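Local coordinates for protein F-93 (Sulfolobus virus 1, PDB 1TBX), which is a homodimeric winged-helix protein that probably acts as a transcription factor recognising a palindromic or pseudo-palindromic DNA target, at residues 23-28 and 65-70. Numbering follows the deposited sequence.
Sequences IATYDL and KRLYLT
Ile23 meets the strand 64-69 through its backbone: its O accepts a hydrogen bond from Leu67 N at 3.1 Å. Its side chain points away from the strand and packs on Leu17 of helix 9-17, a fitting place for a branched apolar residue. Ala24 faces Arg66, the two CA atoms 4.2 Å apart, as the non-hydrogen-bonded pair of a single antiparallel bridge. Its small methyl suits this close pass, for the extended Arg66 chain brings NH1 to 3.8 Å from Ala24 CB. Glu61 O at NE and Arg62 O at NH2 hold the guanidinium against the turn of its own hairpin, and a weak bond from NH1 to Gly22 O reaches the linker. Thr25 N closes the bridge, giving a 2.9 Å bond to Lys65 O. With chi1 -60° setting OG1 beside its own backbone N, the hydroxyl comes against the branch point of Leu67, and the two side chains cross at about a right angle. OG1 is hydrogen-bonded to Glu58 OE1 of strand 56-61, while the threonine side chain also packs on Phe43, Tyr44 and Lys47 of helix 40-52. One turn into the helix, Leu28 points toward the strand, its CD2 lying 3.7 Å from Leu67 CD1; Phe43 and Val13 extend this apolar packing. Ala24 sits at the N-cap position of helix 25-33, so the bridge pins that helix start to the beta-hairpin 56-69. This is characteristic of the winged-helix fold, whose short S1 segment between the first two helices pairs with the wing hairpin's second strand, here through one bridge.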
loop_
_atom_site.group_PDB
_atom_site.type_symbol
_atom_site.label_atom_id
_atom_site.label_comp_id
_atom_site.label_asym_id
_atom_site.label_seq_id
_atom_site.Cartn_x
_atom_site.Cartn_y
_atom_site.Cartn_z
ATOM N N ILE A 23 19.566 -1.568 11.489
ATOM C CA ILE A 23 20.193 -1.470 10.180
ATOM C C ILE A 23 20.647 -0.028 9.985
ATOM O O ILE A 23 19.919 0.903 10.324
ATOM C CB ILE A 23 19.211 -1.932 9.076
ATOM C CG1 ILE A 23 19.892 -1.921 7.699
ATOM C CG2 ILE A 23 17.940 -1.070 9.072
ATOM C CD1 ILE A 23 19.521 -3.122 6.778
ATOM N N ALA A 24 21.863 0.156 9.492
ATOM C CA ALA A 24 22.255 1.481 9.051
ATOM C C ALA A 24 21.304 1.898 7.927
ATOM O O ALA A 24 21.064 1.148 6.980
ATOM C CB ALA A 24 23.692 1.496 8.571
ATOM N N THR A 25 20.743 3.098 8.074
ATOM C CA THR A 25 19.838 3.730 7.121
ATOM C C THR A 25 20.174 3.458 5.644
ATOM O O THR A 25 19.325 2.987 4.896
ATOM C CB THR A 25 19.810 5.231 7.437
ATOM O OG1 THR A 25 19.329 5.437 8.782
ATOM C CG2 THR A 25 18.830 5.971 6.531
ATOM N N TYR A 26 21.400 3.702 5.227
ATOM C CA TYR A 26 21.747 3.451 3.833
ATOM C C TYR A 26 21.691 1.969 3.445
ATOM O O TYR A 26 21.343 1.635 2.299
ATOM C CB TYR A 26 23.088 4.086 3.418
ATOM C CG TYR A 26 23.325 3.958 1.944
ATOM C CD1 TYR A 26 22.651 4.786 1.030
ATOM C CD2 TYR A 26 24.191 2.986 1.449
ATOM C CE1 TYR A 26 22.859 4.664 -0.347
ATOM C CE2 TYR A 26 24.406 2.847 0.082
ATOM C CZ TYR A 26 23.734 3.684 -0.814
ATOM O OH TYR A 26 23.973 3.545 -2.169
ATOM N N ASP A 27 22.020 1.083 4.375
ATOM C CA ASP A 27 21.818 -0.331 4.067
ATOM C C ASP A 27 20.361 -0.664 3.897
ATOM O O ASP A 27 20.033 -1.530 3.083
ATOM C CB ASP A 27 22.446 -1.272 5.084
ATOM C CG ASP A 27 23.935 -1.241 5.005
ATOM O OD1 ASP A 27 24.417 -0.876 3.898
ATOM O OD2 ASP A 27 24.690 -1.497 5.983
ATOM N N LEU A 28 19.486 -0.001 4.663
ATOM C CA LEU A 28 18.058 -0.229 4.482
ATOM C C LEU A 28 17.693 0.234 3.088
ATOM O O LEU A 28 16.963 -0.442 2.392
ATOM C CB LEU A 28 17.193 0.471 5.526
ATOM C CG LEU A 28 15.675 0.271 5.287
ATOM C CD1 LEU A 28 15.220 -1.190 5.573
ATOM C CD2 LEU A 28 14.747 1.274 6.011
ATOM N N LYS A 65 24.362 5.991 11.344
ATOM C CA LYS A 65 22.954 6.334 11.610
ATOM C C LYS A 65 22.064 5.109 11.326
ATOM O O LYS A 65 22.055 4.564 10.195
ATOM C CB LYS A 65 22.500 7.507 10.732
ATOM C CG LYS A 65 22.816 8.898 11.288
ATOM C CD LYS A 65 23.185 9.894 10.200
ATOM C CE LYS A 65 23.719 11.208 10.793
ATOM N NZ LYS A 65 24.768 11.956 9.948
ATOM N N ARG A 66 21.306 4.690 12.344
ATOM C CA ARG A 66 20.507 3.460 12.285
ATOM C C ARG A 66 19.064 3.718 12.565
ATOM O O ARG A 66 18.736 4.723 13.178
ATOM C CB ARG A 66 21.001 2.426 13.302
ATOM C CG ARG A 66 22.464 2.118 13.108
ATOM C CD ARG A 66 23.071 1.188 14.138
ATOM N NE ARG A 66 24.515 1.156 13.943
ATOM C CZ ARG A 66 25.169 0.592 12.902
ATOM N NH1 ARG A 66 24.548 -0.065 11.924
ATOM N NH2 ARG A 66 26.488 0.662 12.863
ATOM N N LEU A 67 18.224 2.768 12.156
ATOM C CA LEU A 67 16.780 2.905 12.192
ATOM C C LEU A 67 16.104 1.923 13.131
ATOM O O LEU A 67 16.372 0.703 13.101
ATOM C CB LEU A 67 16.194 2.765 10.775
ATOM C CG LEU A 67 16.792 3.806 9.818
ATOM C CD1 LEU A 67 16.387 3.496 8.419
ATOM C CD2 LEU A 67 16.432 5.276 10.197
ATOM N N TYR A 68 15.217 2.448 13.966
ATOM C CA TYR A 68 14.426 1.600 14.839
ATOM C C TYR A 68 12.982 1.882 14.572
ATOM O O TYR A 68 12.622 2.912 13.979
ATOM C CB TYR A 68 14.831 1.781 16.306
ATOM C CG TYR A 68 16.319 1.490 16.457
ATOM C CD1 TYR A 68 17.258 2.447 16.060
ATOM C CD2 TYR A 68 16.787 0.232 16.889
ATOM C CE1 TYR A 68 18.622 2.196 16.120
ATOM C CE2 TYR A 68 18.161 -0.037 16.956
ATOM C CZ TYR A 68 19.080 0.962 16.577
ATOM O OH TYR A 68 20.463 0.781 16.626
ATOM N N LEU A 69 12.156 0.914 14.949
ATOM C CA LEU A 69 10.725 1.038 14.785
ATOM C C LEU A 69 10.168 1.601 16.046
ATOM O O LEU A 69 10.762 1.532 17.112
ATOM C CB LEU A 69 10.065 -0.295 14.487
ATOM C CG LEU A 69 10.147 -0.721 13.026
ATOM C CD1 LEU A 69 9.631 -2.148 12.918
ATOM C CD2 LEU A 69 9.348 0.218 12.148
ATOM N N THR A 70 9.004 2.178 15.906
ATOM C CA THR A 70 8.359 2.835 16.986
ATOM C C THR A 70 7.280 1.856 17.407
ATOM O O THR A 70 7.026 0.884 16.686
ATOM C CB THR A 70 7.859 4.110 16.385
ATOM O OG1 THR A 70 8.335 5.201 17.170
ATOM C CG2 THR A 70 6.332 4.196 16.305
#